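Local atomic coordinates of beta-Ala-His dipeptidase (Homo sapiens, PDB entry 3DLJ), a protein that hydrolyses Xaa-His dipeptides, preferring carnosine and anserine, as a secreted homodimeric metallopeptidase that binds two zinc ions per subunit. Residues 49-53 with 86-90; 393-397 with 430-436; 223-229 with 349-355; 91-97 with 168-174. One frame throughout, in Å; residues are numbered along the deposited sequence.

Interaction 1: 49-53 with 86-90; sequences RQELF and LPIPP
L86 lays CD1 over one face of the R49 guanidinium, 3.7 Å from NH2, an apolar lid on a flat cation. At P87 the carbonyl O takes a hydrogen bond from R49 NH1 at 2.9 Å; it lies near the guanidinium plane, although NH1 stands above the carbonyl plane. Two bends in the arginine chain, chi2 56° and chi3 61°, fold it back for this bond, and the same nitrogen is hydrogen-bonded to Q78 OE1. The P87 ring brings CB within 3.6 Å of F53 CZ. I88 points away from the helix, and its side chain touches M176 and V182. P89 stands with CA over the F53 ring, 3.9 Å from the centroid, while CG meets CG of L52 at 3.7 Å. P90 CD closes on F53 CE2. Prolines suit this loop, offering apolar rings and no N-H to satisfy. L52 nears D112, probably an active-site residue. Helix 46-65, whose M56 also touches P89 and P90, holds the link from hairpin strand 85-87 to strand 91-96.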
loop_
_atom_site.group_PDB
_atom_site.type_symbol
_atom_site.label_atom_id
_atom_site.label_comp_id
_atom_site.label_asym_id
_atom_site.label_seq_id
_atom_site.Cartn_x
_atom_site.Cartn_y
_atom_site.Cartn_z
ATOM N N ARG A 49 -1.464 -19.174 -6.157
ATOM C CA ARG A 49 -2.398 -18.565 -7.107
ATOM C C ARG A 49 -3.798 -19.200 -7.040
ATOM O O ARG A 49 -4.798 -18.517 -7.252
ATOM C CB ARG A 49 -1.827 -18.632 -8.530
ATOM C CG ARG A 49 -2.564 -17.806 -9.563
ATOM C CD ARG A 49 -2.634 -16.359 -9.140
ATOM N NE ARG A 49 -1.305 -15.768 -8.989
ATOM C CZ ARG A 49 -0.687 -15.075 -9.937
ATOM N NH1 ARG A 49 -1.262 -14.877 -11.114
ATOM N NH2 ARG A 49 0.501 -14.575 -9.704
ATOM N N GLN A 50 -3.878 -20.502 -6.753
ATOM C CA GLN A 50 -5.187 -21.178 -6.551
ATOM C C GLN A 50 -5.933 -20.592 -5.314
ATOM O O GLN A 50 -7.143 -20.358 -5.353
ATOM C CB GLN A 50 -4.987 -22.690 -6.397
ATOM C CG GLN A 50 -6.202 -23.542 -6.768
ATOM N N GLU A 51 -5.188 -20.376 -4.230
ATOM C CA GLU A 51 -5.707 -19.791 -2.988
ATOM C C GLU A 51 -6.176 -18.349 -3.190
ATOM O O GLU A 51 -7.097 -17.869 -2.539
ATOM C CB GLU A 51 -4.640 -19.841 -1.899
ATOM C CG GLU A 51 -4.528 -21.175 -1.212
ATOM C CD GLU A 51 -5.860 -21.649 -0.689
ATOM O OE1 GLU A 51 -6.284 -21.158 0.384
ATOM O OE2 GLU A 51 -6.497 -22.505 -1.347
ATOM N N LEU A 52 -5.550 -17.674 -4.132
ATOM C CA LEU A 52 -5.966 -16.341 -4.506
ATOM C C LEU A 52 -7.307 -16.352 -5.231
ATOM O O LEU A 52 -8.127 -15.480 -5.001
ATOM C CB LEU A 52 -4.861 -15.690 -5.329
ATOM C CG LEU A 52 -4.943 -14.238 -5.766
ATOM C CD1 LEU A 52 -5.464 -13.257 -4.677
ATOM C CD2 LEU A 52 -3.560 -13.850 -6.295
ATOM N N PHE A 53 -7.528 -17.345 -6.098
ATOM C CA PHE A 53 -8.804 -17.506 -6.808
ATOM C C PHE A 53 -9.931 -17.868 -5.846
ATOM O O PHE A 53 -11.071 -17.438 -6.034
ATOM C CB PHE A 53 -8.701 -18.605 -7.880
ATOM C CG PHE A 53 -8.280 -18.105 -9.247
ATOM C CD1 PHE A 53 -6.951 -17.794 -9.514
ATOM C CD2 PHE A 53 -9.223 -17.968 -10.267
ATOM C CE1 PHE A 53 -6.565 -17.336 -10.779
ATOM C CE2 PHE A 53 -8.854 -17.522 -11.527
ATOM C CZ PHE A 53 -7.531 -17.204 -11.791
ATOM N N LEU A 86 0.666 -17.511 -15.750
ATOM C CA LEU A 86 -0.270 -17.875 -14.666
ATOM C C LEU A 86 -1.593 -17.149 -14.908
ATOM O O LEU A 86 -1.583 -16.022 -15.420
ATOM C CB LEU A 86 0.278 -17.442 -13.296
ATOM C CG LEU A 86 1.223 -18.353 -12.510
ATOM C CD1 LEU A 86 1.762 -17.603 -11.313
ATOM C CD2 LEU A 86 0.561 -19.666 -12.080
ATOM N N PRO A 87 -2.727 -17.771 -14.532
ATOM C CA PRO A 87 -4.011 -17.058 -14.587
ATOM C C PRO A 87 -4.047 -15.916 -13.581
ATOM O O PRO A 87 -3.543 -16.067 -12.474
ATOM C CB PRO A 87 -5.038 -18.120 -14.186
ATOM C CG PRO A 87 -4.329 -19.407 -14.253
ATOM C CD PRO A 87 -2.891 -19.144 -14.027
ATOM N N ILE A 88 -4.621 -14.786 -13.982
ATOM C CA ILE A 88 -4.888 -13.675 -13.064
ATOM C C ILE A 88 -6.235 -13.951 -12.390
ATOM O O ILE A 88 -7.166 -14.437 -13.060
ATOM C CB ILE A 88 -4.924 -12.320 -13.812
ATOM C CG1 ILE A 88 -3.578 -12.045 -14.494
ATOM C CG2 ILE A 88 -5.254 -11.167 -12.890
ATOM C CD1 ILE A 88 -3.726 -11.208 -15.777
ATOM N N PRO A 89 -6.329 -13.706 -11.056
ATOM C CA PRO A 89 -7.599 -13.761 -10.325
ATOM C C PRO A 89 -8.641 -12.776 -10.851
ATOM O O PRO A 89 -8.275 -11.659 -11.246
ATOM C CB PRO A 89 -7.195 -13.375 -8.890
ATOM C CG PRO A 89 -5.905 -12.683 -9.031
ATOM C CD PRO A 89 -5.213 -13.436 -10.131
ATOM N N PRO A 90 -9.933 -13.177 -10.837
ATOM C CA PRO A 90 -10.980 -12.306 -11.355
ATOM C C PRO A 90 -11.078 -11.023 -10.563
ATOM O O PRO A 90 -10.632 -10.960 -9.408
ATOM C CB PRO A 90 -12.267 -13.143 -11.211
ATOM C CG PRO A 90 -11.967 -14.152 -10.167
ATOM C CD PRO A 90 -10.483 -14.457 -10.352
#

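Interaction 2: 393-397 with 430-436; sequences LHPWI and PIAKMFQ
W396 lies with one indole face over A432, whose CB stands 4.0 Å from the centroid of the five-membered ring in a CH-pi contact. The contact joins the two domains of an M20 peptidase: strand 384-397 belongs to the lid sheet, whereas helix 430-438 packs on strand 201-204 of the catalytic domain. Alanine suits the site because a methyl lets the broad ring approach the helix. With CG anti to the backbone N (chi1 166°), the indole is directed at that helix. K433, bent at chi2 (60°) and extended beyond, carries NZ to P395 O at 2.9 Å, its aliphatic part passing H394 CB. P430, at the first turn where a missing N-H costs little, sets CG against L393 CD1 at 3.6 Å; its ring also nears E177, probably the proton acceptor. Q436 inclines its amide 33° from the indole plane. Its NE2 and W396 NE1 are both donors and do not bond; NE2 instead makes a weak hydrogen bond of 3.4 Å to I397 O.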
loop_
_atom_site.group_PDB
_atom_site.type_symbol
_atom_site.label_atom_id
_atom_site.label_comp_id
_atom_site.label_asym_id
_atom_site.label_seq_id
_atom_site.Cartn_x
_atom_site.Cartn_y
_atom_site.Cartn_z
ATOM N N LEU A 393 6.287 5.988 -10.981
ATOM C CA LEU A 393 4.962 6.568 -10.784
ATOM C C LEU A 393 5.061 7.969 -10.229
ATOM O O LEU A 393 5.863 8.236 -9.336
ATOM C CB LEU A 393 4.118 5.694 -9.855
ATOM C CG LEU A 393 4.072 4.176 -10.119
ATOM C CD1 LEU A 393 3.192 3.501 -9.098
ATOM C CD2 LEU A 393 3.620 3.773 -11.551
ATOM N N HIS A 394 4.244 8.858 -10.767
ATOM C CA HIS A 394 4.152 10.218 -10.271
ATOM C C HIS A 394 3.385 10.275 -8.950
ATOM O O HIS A 394 2.592 9.381 -8.649
ATOM C CB HIS A 394 3.511 11.128 -11.329
ATOM C CG HIS A 394 4.419 11.457 -12.473
ATOM N ND1 HIS A 394 5.410 12.415 -12.382
ATOM C CD2 HIS A 394 4.503 10.943 -13.724
ATOM C CE1 HIS A 394 6.055 12.488 -13.537
ATOM N NE2 HIS A 394 5.523 11.606 -14.368
ATOM N N PRO A 395 3.642 11.315 -8.136
ATOM C CA PRO A 395 2.858 11.507 -6.912
ATOM C C PRO A 395 1.416 11.915 -7.186
ATOM O O PRO A 395 1.075 12.365 -8.284
ATOM C CB PRO A 395 3.609 12.617 -6.176
ATOM C CG PRO A 395 4.424 13.262 -7.165
ATOM C CD PRO A 395 4.698 12.334 -8.282
ATOM N N TRP A 396 0.575 11.744 -6.185
ATOM C CA TRP A 396 -0.826 12.029 -6.312
ATOM C C TRP A 396 -1.222 12.965 -5.181
ATOM O O TRP A 396 -0.721 12.850 -4.058
ATOM C CB TRP A 396 -1.619 10.723 -6.268
ATOM C CG TRP A 396 -3.136 10.870 -6.066
ATOM C CD1 TRP A 396 -4.101 10.928 -7.043
ATOM C CD2 TRP A 396 -3.834 10.941 -4.815
ATOM N NE1 TRP A 396 -5.347 11.043 -6.477
ATOM C CE2 TRP A 396 -5.213 11.055 -5.111
ATOM C CE3 TRP A 396 -3.429 10.924 -3.475
ATOM C CZ2 TRP A 396 -6.195 11.144 -4.101
ATOM C CZ3 TRP A 396 -4.400 11.009 -2.478
ATOM C CH2 TRP A 396 -5.766 11.119 -2.796
ATOM N N ILE A 397 -2.116 13.893 -5.511
ATOM C CA ILE A 397 -2.711 14.842 -4.573
ATOM C C ILE A 397 -4.204 14.966 -4.852
ATOM O O ILE A 397 -4.618 15.101 -6.015
ATOM C CB ILE A 397 -2.065 16.245 -4.700
ATOM C CG1 ILE A 397 -2.393 17.116 -3.482
ATOM C CG2 ILE A 397 -2.477 16.926 -6.013
ATOM C CD1 ILE A 397 -1.339 17.044 -2.383
ATOM N N PRO A 430 -0.794 3.619 -6.193
ATOM C CA PRO A 430 -0.847 3.723 -7.638
ATOM C C PRO A 430 -2.277 3.756 -8.109
ATOM O O PRO A 430 -2.584 4.427 -9.094
ATOM C CB PRO A 430 -0.209 2.411 -8.105
ATOM C CG PRO A 430 0.640 1.974 -7.000
ATOM C CD PRO A 430 0.009 2.461 -5.749
ATOM N N ILE A 431 -3.139 3.013 -7.404
ATOM C CA ILE A 431 -4.563 2.896 -7.743
ATOM C C ILE A 431 -5.268 4.241 -7.663
ATOM O O ILE A 431 -6.148 4.529 -8.466
ATOM C CB ILE A 431 -5.250 1.813 -6.858
ATOM C CG1 ILE A 431 -4.831 0.400 -7.317
ATOM C CG2 ILE A 431 -6.760 1.984 -6.820
ATOM C CD1 ILE A 431 -5.397 -0.031 -8.663
ATOM N N ALA A 432 -4.847 5.070 -6.715
ATOM C CA ALA A 432 -5.394 6.417 -6.556
ATOM C C ALA A 432 -5.165 7.246 -7.821
ATOM O O ALA A 432 -6.095 7.867 -8.345
ATOM C CB ALA A 432 -4.786 7.090 -5.337
ATOM N N LYS A 433 -3.924 7.219 -8.315
ATOM C CA LYS A 433 -3.509 7.866 -9.556
ATOM C C LYS A 433 -4.294 7.323 -10.761
ATOM O O LYS A 433 -4.846 8.090 -11.546
ATOM C CB LYS A 433 -1.993 7.665 -9.733
ATOM C CG LYS A 433 -1.297 8.589 -10.732
ATOM C CD LYS A 433 -1.443 10.043 -10.333
ATOM C CE LYS A 433 -0.302 10.865 -10.843
ATOM N NZ LYS A 433 -0.630 12.315 -10.665
ATOM N N MET A 434 -4.368 5.995 -10.880
ATOM C CA MET A 434 -5.131 5.334 -11.951
ATOM C C MET A 434 -6.610 5.744 -12.050
ATOM O O MET A 434 -7.095 6.044 -13.147
ATOM C CB MET A 434 -5.021 3.820 -11.815
ATOM C CG MET A 434 -5.786 3.043 -12.868
ATOM S SD MET A 434 -5.927 1.321 -12.378
ATOM C CE MET A 434 -4.184 0.892 -12.137
ATOM N N PHE A 435 -7.333 5.754 -10.930
ATOM C CA PHE A 435 -8.722 6.258 -10.945
ATOM C C PHE A 435 -8.801 7.734 -11.353
ATOM O O PHE A 435 -9.777 8.148 -11.974
ATOM C CB PHE A 435 -9.456 6.030 -9.610
ATOM C CG PHE A 435 -9.913 4.609 -9.394
ATOM C CD1 PHE A 435 -10.819 4.013 -10.264
ATOM C CD2 PHE A 435 -9.444 3.872 -8.310
ATOM C CE1 PHE A 435 -11.246 2.703 -10.067
ATOM C CE2 PHE A 435 -9.868 2.556 -8.097
ATOM C CZ PHE A 435 -10.767 1.971 -8.978
ATOM N N GLN A 436 -7.771 8.512 -11.010
ATOM C CA GLN A 436 -7.708 9.934 -11.396
ATOM C C GLN A 436 -7.449 10.142 -12.899
ATOM O O GLN A 436 -8.025 11.042 -13.508
ATOM C CB GLN A 436 -6.664 10.690 -10.565
ATOM C CG GLN A 436 -6.925 12.186 -10.449
ATOM C CD GLN A 436 -5.828 12.912 -9.680
ATOM O OE1 GLN A 436 -4.685 13.019 -10.148
ATOM N NE2 GLN A 436 -6.170 13.409 -8.486
#

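Interaction 3: 223-229 with 349-355; sequences GNSYFMV and GKFSIRL
F227 and F351 form the tight part of this antiparallel strand pair. F227 CB sits over the F351 ring, 3.7 Å from its centroid, and the two rings, 13° from parallel, are slid so far that they barely overlap. F351 CG occupies the crowded position between backbone N and carbonyl carbon (chi1 72°), which brings its ring back across the neighbouring strand; V229 CG2 meets the ring's edge, 3.5 Å from CE2. Farther along the pair, I353 O is gripped twice, by S225 N at 2.9 Å and by S225 OG at 3.1 Å, the hydroxyl on a lone pair. G223, with no side chain, lets L355 lie close opposite it.

The other face, with partly exposed Y226, M228, K350 and R354, is more polar. N224 stacks its amide on the R354 guanidinium, planes 15° apart, with ND2 3.3 Å from CZ. Here long chains touch at few points: K350 CD meets M228 CG at 3.8 Å, and K350 NZ reaches E331 in a salt bridge, while S352 OG bonds H328. In the lid sheet, strand 216-232 runs between 346-355 and 384-397, strand 324-331 flanks 346-355, and helix 361-377 packs on the phenylalanine face.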
loop_
_atom_site.group_PDB
_atom_site.type_symbol
_atom_site.label_atom_id
_atom_site.label_comp_id
_atom_site.label_asym_id
_atom_site.label_seq_id
_atom_site.Cartn_x
_atom_site.Cartn_y
_atom_site.Cartn_z
ATOM N N GLY A 223 5.236 9.624 -5.240
ATOM C CA GLY A 223 5.529 8.741 -6.358
ATOM C C GLY A 223 6.627 7.751 -5.993
ATOM O O GLY A 223 7.069 7.686 -4.832
ATOM N N ASN A 224 7.054 6.962 -6.980
ATOM C CA ASN A 224 8.161 6.038 -6.777
ATOM C C ASN A 224 8.939 5.717 -8.051
ATOM O O ASN A 224 8.400 5.767 -9.148
ATOM C CB ASN A 224 7.718 4.734 -6.073
ATOM C CG ASN A 224 8.879 4.073 -5.296
ATOM O OD1 ASN A 224 9.967 4.635 -5.200
ATOM N ND2 ASN A 224 8.644 2.901 -4.747
ATOM N N SER A 225 10.217 5.405 -7.892
ATOM C CA SER A 225 10.992 4.869 -8.986
ATOM C C SER A 225 11.844 3.708 -8.454
ATOM O O SER A 225 12.675 3.883 -7.563
ATOM C CB SER A 225 11.812 5.974 -9.657
ATOM O OG SER A 225 12.577 6.668 -8.693
ATOM N N TYR A 226 11.589 2.513 -8.970
ATOM C CA TYR A 226 12.275 1.325 -8.542
ATOM C C TYR A 226 13.385 0.970 -9.543
ATOM O O TYR A 226 13.128 0.826 -10.738
ATOM C CB TYR A 226 11.265 0.173 -8.386
ATOM C CG TYR A 226 11.716 -0.853 -7.353
ATOM C CD1 TYR A 226 11.265 -0.794 -6.032
ATOM C CD2 TYR A 226 12.638 -1.858 -7.704
ATOM C CE1 TYR A 226 11.692 -1.726 -5.084
ATOM C CE2 TYR A 226 13.069 -2.785 -6.777
ATOM C CZ TYR A 226 12.600 -2.715 -5.475
ATOM O OH TYR A 226 13.040 -3.667 -4.606
ATOM N N PHE A 227 14.615 0.854 -9.043
ATOM C CA PHE A 227 15.774 0.550 -9.873
ATOM C C PHE A 227 16.338 -0.836 -9.572
ATOM O O PHE A 227 16.343 -1.292 -8.435
ATOM C CB PHE A 227 16.868 1.624 -9.722
ATOM C CG PHE A 227 16.480 2.968 -10.291
ATOM C CD1 PHE A 227 15.780 3.892 -9.519
ATOM C CD2 PHE A 227 16.805 3.300 -11.596
ATOM C CE1 PHE A 227 15.402 5.113 -10.045
ATOM C CE2 PHE A 227 16.431 4.537 -12.128
ATOM C CZ PHE A 227 15.723 5.439 -11.347
ATOM N N MET A 228 16.756 -1.513 -10.624
ATOM C CA MET A 228 17.499 -2.738 -10.528
ATOM C C MET A 228 18.832 -2.472 -11.180
ATOM O O MET A 228 18.880 -1.935 -12.279
ATOM C CB MET A 228 16.752 -3.842 -11.265
ATOM C CG MET A 228 15.390 -4.154 -10.607
ATOM S SD MET A 228 14.767 -5.714 -11.258
ATOM C CE MET A 228 13.276 -5.829 -10.306
ATOM N N VAL A 229 19.919 -2.833 -10.502
ATOM C CA VAL A 229 21.258 -2.640 -11.036
ATOM C C VAL A 229 21.958 -3.986 -11.113
ATOM O O VAL A 229 22.418 -4.506 -10.097
ATOM C CB VAL A 229 22.109 -1.677 -10.154
ATOM C CG1 VAL A 229 23.512 -1.405 -10.777
ATOM C CG2 VAL A 229 21.377 -0.378 -9.888
ATOM N N GLY A 349 21.340 -5.293 -7.599
ATOM C CA GLY A 349 21.003 -4.414 -6.498
ATOM C C GLY A 349 19.611 -3.847 -6.716
ATOM O O GLY A 349 19.217 -3.582 -7.849
ATOM N N LYS A 350 18.871 -3.639 -5.626
ATOM C CA LYS A 350 17.522 -3.053 -5.685
ATOM C C LYS A 350 17.415 -1.852 -4.776
ATOM O O LYS A 350 17.804 -1.894 -3.598
ATOM C CB LYS A 350 16.462 -4.077 -5.275
ATOM C CG LYS A 350 16.665 -5.488 -5.826
ATOM C CD LYS A 350 15.999 -5.733 -7.157
ATOM C CE LYS A 350 16.392 -7.124 -7.658
ATOM N NZ LYS A 350 15.352 -8.153 -7.338
ATOM N N PHE A 351 16.872 -0.772 -5.322
ATOM C CA PHE A 351 16.658 0.434 -4.558
ATOM C C PHE A 351 15.594 1.282 -5.248
ATOM O O PHE A 351 15.298 1.081 -6.416
ATOM C CB PHE A 351 17.977 1.228 -4.370
ATOM C CG PHE A 351 18.484 1.917 -5.636
ATOM C CD1 PHE A 351 18.109 3.228 -5.927
ATOM C CD2 PHE A 351 19.320 1.252 -6.519
ATOM C CE1 PHE A 351 18.576 3.879 -7.062
ATOM C CE2 PHE A 351 19.796 1.896 -7.672
ATOM C CZ PHE A 351 19.428 3.213 -7.938
ATOM N N SER A 352 15.018 2.215 -4.511
ATOM C CA SER A 352 13.988 3.063 -5.081
ATOM C C SER A 352 14.079 4.462 -4.505
ATOM O O SER A 352 14.614 4.673 -3.427
ATOM C CB SER A 352 12.577 2.462 -4.870
ATOM O OG SER A 352 12.298 2.237 -3.497
ATOM N N ILE A 353 13.547 5.406 -5.257
ATOM C CA ILE A 353 13.469 6.785 -4.855
ATOM C C ILE A 353 11.994 7.193 -4.862
ATOM O O ILE A 353 11.314 7.139 -5.898
ATOM C CB ILE A 353 14.308 7.696 -5.810
ATOM C CG1 ILE A 353 15.774 7.223 -5.858
ATOM C CG2 ILE A 353 14.224 9.149 -5.385
ATOM C CD1 ILE A 353 16.643 7.919 -6.910
ATOM N N ARG A 354 11.513 7.614 -3.704
ATOM C CA ARG A 354 10.189 8.171 -3.580
ATOM C C ARG A 354 10.170 9.558 -4.162
ATOM O O ARG A 354 11.077 10.363 -3.926
ATOM C CB ARG A 354 9.760 8.154 -2.119
ATOM C CG ARG A 354 9.734 6.747 -1.533
ATOM C CD ARG A 354 8.476 5.959 -1.944
ATOM N NE ARG A 354 8.498 4.575 -1.441
ATOM C CZ ARG A 354 7.565 3.650 -1.696
ATOM N NH1 ARG A 354 7.689 2.428 -1.186
ATOM N NH2 ARG A 354 6.506 3.944 -2.453
ATOM N N LEU A 355 9.152 9.838 -4.966
ATOM C CA LEU A 355 9.124 11.077 -5.711
ATOM C C LEU A 355 8.083 12.030 -5.156
ATOM O O LEU A 355 7.053 11.604 -4.651
ATOM C CB LEU A 355 8.891 10.813 -7.189
ATOM C CG LEU A 355 9.727 9.713 -7.854
ATOM C CD1 LEU A 355 9.355 9.620 -9.345
ATOM C CD2 LEU A 355 11.192 10.000 -7.727
#

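Interaction 4: 91-97 with 168-174; sequences VILAELG and NIKFIIE
L96 N donates to I169 O at 2.6 Å, the shortest of six backbone hydrogen bonds that tie these antiparallel strands. On the face of I92, A94 and L96, F171 presents its ring edge to L96, CE1 lying 4.0 Å from CB, and CD1 meets the A94 methyl at 3.8 Å; alanine leaves room for the phenyl group. I92 and A94 face helix 46-65. On the opposite face, L93 and I172 run side by side with CD2 and CG1 3.6 Å apart. I172 CG1, anti to its own N (chi1 179°), touches both L93 CD2 and V91 CG1. E95 and K170 also lie alongside, but OE2 and NZ are 4.4 Å apart, beyond a salt bridge: E95 pairs with R69, and K170 bonds F195 O. At G97 a phi of +90° suits glycine, with no side chain to crowd the preceding carbonyl. V91 CG2 packs on CB of E174, whose carboxylate bonds Y108 and S181 beside E177. Such a mixed sheet between helices is the core of the zinc-exopeptidase catalytic domain.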
loop_
_atom_site.group_PDB
_atom_site.type_symbol
_atom_site.label_atom_id
_atom_site.label_comp_id
_atom_site.label_asym_id
_atom_site.label_seq_id
_atom_site.Cartn_x
_atom_site.Cartn_y
_atom_site.Cartn_z
ATOM N N VAL A 91 -11.603 -9.988 -11.200
ATOM C CA VAL A 91 -11.876 -8.763 -10.495
ATOM C C VAL A 91 -13.372 -8.793 -10.161
ATOM O O VAL A 91 -14.201 -9.090 -11.022
ATOM C CB VAL A 91 -11.482 -7.515 -11.305
ATOM C CG1 VAL A 91 -12.082 -6.275 -10.674
ATOM C CG2 VAL A 91 -9.943 -7.375 -11.367
ATOM N N ILE A 92 -13.704 -8.530 -8.899
ATOM C CA ILE A 92 -15.092 -8.386 -8.536
ATOM C C ILE A 92 -15.546 -6.985 -8.882
ATOM O O ILE A 92 -14.915 -6.005 -8.479
ATOM C CB ILE A 92 -15.343 -8.685 -7.052
ATOM C CG1 ILE A 92 -15.108 -10.172 -6.793
ATOM C CG2 ILE A 92 -16.777 -8.234 -6.639
ATOM C CD1 ILE A 92 -15.123 -10.533 -5.345
ATOM N N LEU A 93 -16.621 -6.916 -9.667
ATOM C CA LEU A 93 -17.330 -5.673 -9.934
ATOM C C LEU A 93 -18.762 -5.821 -9.451
ATOM O O LEU A 93 -19.583 -6.444 -10.139
ATOM C CB LEU A 93 -17.308 -5.342 -11.426
ATOM C CG LEU A 93 -15.980 -4.942 -12.085
ATOM C CD1 LEU A 93 -16.252 -4.602 -13.539
ATOM C CD2 LEU A 93 -15.356 -3.759 -11.384
ATOM N N ALA A 94 -19.055 -5.247 -8.280
ATOM C CA ALA A 94 -20.340 -5.462 -7.591
ATOM C C ALA A 94 -21.117 -4.171 -7.333
ATOM O O ALA A 94 -20.518 -3.135 -7.046
ATOM C CB ALA A 94 -20.109 -6.208 -6.283
ATOM N N GLU A 95 -22.449 -4.233 -7.458
ATOM C CA GLU A 95 -23.322 -3.097 -7.134
ATOM C C GLU A 95 -24.405 -3.478 -6.116
ATOM O O GLU A 95 -25.098 -4.478 -6.275
ATOM C CB GLU A 95 -23.908 -2.411 -8.404
ATOM C CG GLU A 95 -25.258 -2.910 -8.942
ATOM C CD GLU A 95 -25.727 -2.197 -10.236
ATOM O OE1 GLU A 95 -25.921 -2.863 -11.280
ATOM O OE2 GLU A 95 -25.925 -0.963 -10.213
ATOM N N LEU A 96 -24.533 -2.668 -5.069
ATOM C CA LEU A 96 -25.579 -2.831 -4.075
ATOM C C LEU A 96 -26.531 -1.631 -4.118
ATOM O O LEU A 96 -26.266 -0.590 -3.509
ATOM C CB LEU A 96 -24.968 -2.995 -2.679
ATOM C CG LEU A 96 -25.904 -3.212 -1.482
ATOM C CD1 LEU A 96 -26.693 -4.505 -1.578
ATOM C CD2 LEU A 96 -25.075 -3.198 -0.222
ATOM N N GLY A 97 -27.633 -1.790 -4.848
ATOM C CA GLY A 97 -28.576 -0.699 -5.088
ATOM C C GLY A 97 -28.259 0.104 -6.344
ATOM O O GLY A 97 -27.086 0.381 -6.646
ATOM N N ASN A 168 -26.279 4.254 -2.845
ATOM C CA ASN A 168 -25.942 3.044 -3.580
ATOM C C ASN A 168 -24.449 2.772 -3.355
ATOM O O ASN A 168 -23.656 3.694 -3.143
ATOM C CB ASN A 168 -26.245 3.169 -5.084
ATOM C CG ASN A 168 -27.713 3.494 -5.387
ATOM O OD1 ASN A 168 -28.642 2.796 -4.966
ATOM N ND2 ASN A 168 -27.917 4.552 -6.158
ATOM N N ILE A 169 -24.062 1.505 -3.362
ATOM C CA ILE A 169 -22.672 1.153 -3.136
ATOM C C ILE A 169 -22.183 0.225 -4.218
ATOM O O ILE A 169 -22.801 -0.798 -4.527
ATOM C CB ILE A 169 -22.451 0.518 -1.738
ATOM C CG1 ILE A 169 -22.817 1.541 -0.647
ATOM C CG2 ILE A 169 -20.993 0.035 -1.578
ATOM C CD1 ILE A 169 -22.628 1.031 0.776
ATOM N N LYS A 170 -21.066 0.625 -4.804
ATOM C CA LYS A 170 -20.351 -0.193 -5.739
ATOM C C LYS A 170 -19.037 -0.687 -5.115
ATOM O O LYS A 170 -18.427 -0.014 -4.264
ATOM C CB LYS A 170 -20.150 0.558 -7.065
ATOM C CG LYS A 170 -21.442 0.678 -7.886
ATOM C CD LYS A 170 -21.241 1.194 -9.310
ATOM C CE LYS A 170 -22.448 0.822 -10.171
ATOM N NZ LYS A 170 -22.650 1.648 -11.422
ATOM N N PHE A 171 -18.633 -1.893 -5.509
ATOM C CA PHE A 171 -17.363 -2.462 -5.050
ATOM C C PHE A 171 -16.551 -2.849 -6.263
ATOM O O PHE A 171 -17.069 -3.505 -7.180
ATOM C CB PHE A 171 -17.574 -3.721 -4.186
ATOM C CG PHE A 171 -18.674 -3.605 -3.136
ATOM C CD1 PHE A 171 -20.024 -3.670 -3.495
ATOM C CD2 PHE A 171 -18.348 -3.514 -1.787
ATOM C CE1 PHE A 171 -21.025 -3.612 -2.542
ATOM C CE2 PHE A 171 -19.343 -3.454 -0.820
ATOM C CZ PHE A 171 -20.688 -3.494 -1.189
ATOM N N ILE A 172 -15.292 -2.424 -6.288
ATOM C CA ILE A 172 -14.291 -2.999 -7.211
ATOM C C ILE A 172 -13.130 -3.622 -6.404
ATOM O O ILE A 172 -12.330 -2.903 -5.802
ATOM C CB ILE A 172 -13.787 -1.979 -8.283
ATOM C CG1 ILE A 172 -12.730 -2.615 -9.191
ATOM C CG2 ILE A 172 -13.262 -0.662 -7.648
ATOM C CD1 ILE A 172 -12.248 -1.695 -10.290
ATOM N N ILE A 173 -13.076 -4.954 -6.368
ATOM C CA ILE A 173 -12.068 -5.650 -5.572
ATOM C C ILE A 173 -11.225 -6.561 -6.455
ATOM O O ILE A 173 -11.755 -7.431 -7.162
ATOM C CB ILE A 173 -12.688 -6.505 -4.406
ATOM C CG1 ILE A 173 -13.814 -5.767 -3.632
ATOM C CG2 ILE A 173 -11.611 -7.049 -3.503
ATOM C CD1 ILE A 173 -13.422 -4.535 -2.818
ATOM N N GLU A 174 -9.909 -6.358 -6.403
ATOM C CA GLU A 174 -8.969 -7.130 -7.219
ATOM C C GLU A 174 -8.120 -8.062 -6.367
ATOM O O GLU A 174 -8.116 -7.973 -5.119
ATOM C CB GLU A 174 -8.067 -6.199 -8.039
ATOM C CG GLU A 174 -7.072 -5.368 -7.225
ATOM C CD GLU A 174 -5.865 -4.916 -8.044
ATOM O OE1 GLU A 174 -5.522 -5.592 -9.035
ATOM O OE2 GLU A 174 -5.247 -3.889 -7.689
#

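From the N terminus, interaction 1 comes first, closing a loop of 32 residues that brings helix 46-65 against the run leading out of hairpin strand 85-87. Interaction 4 begins at the very next residue and closes a 70-residue excursion within the catalytic sheet. Interaction 3 follows, spanning 119 residues to join two lid strands, and interaction 2 closes last, over 32 residues. All four are in series; none nests or crosses. Interactions 3 and 4 lie on opposite sides of the chain's centre, about 33 Å apart between centres. Interaction 2 bridges them: L393 N probably hydrogen-bonds N224 O in the lid sheet, while F435 packs on I172 in the catalytic sheet.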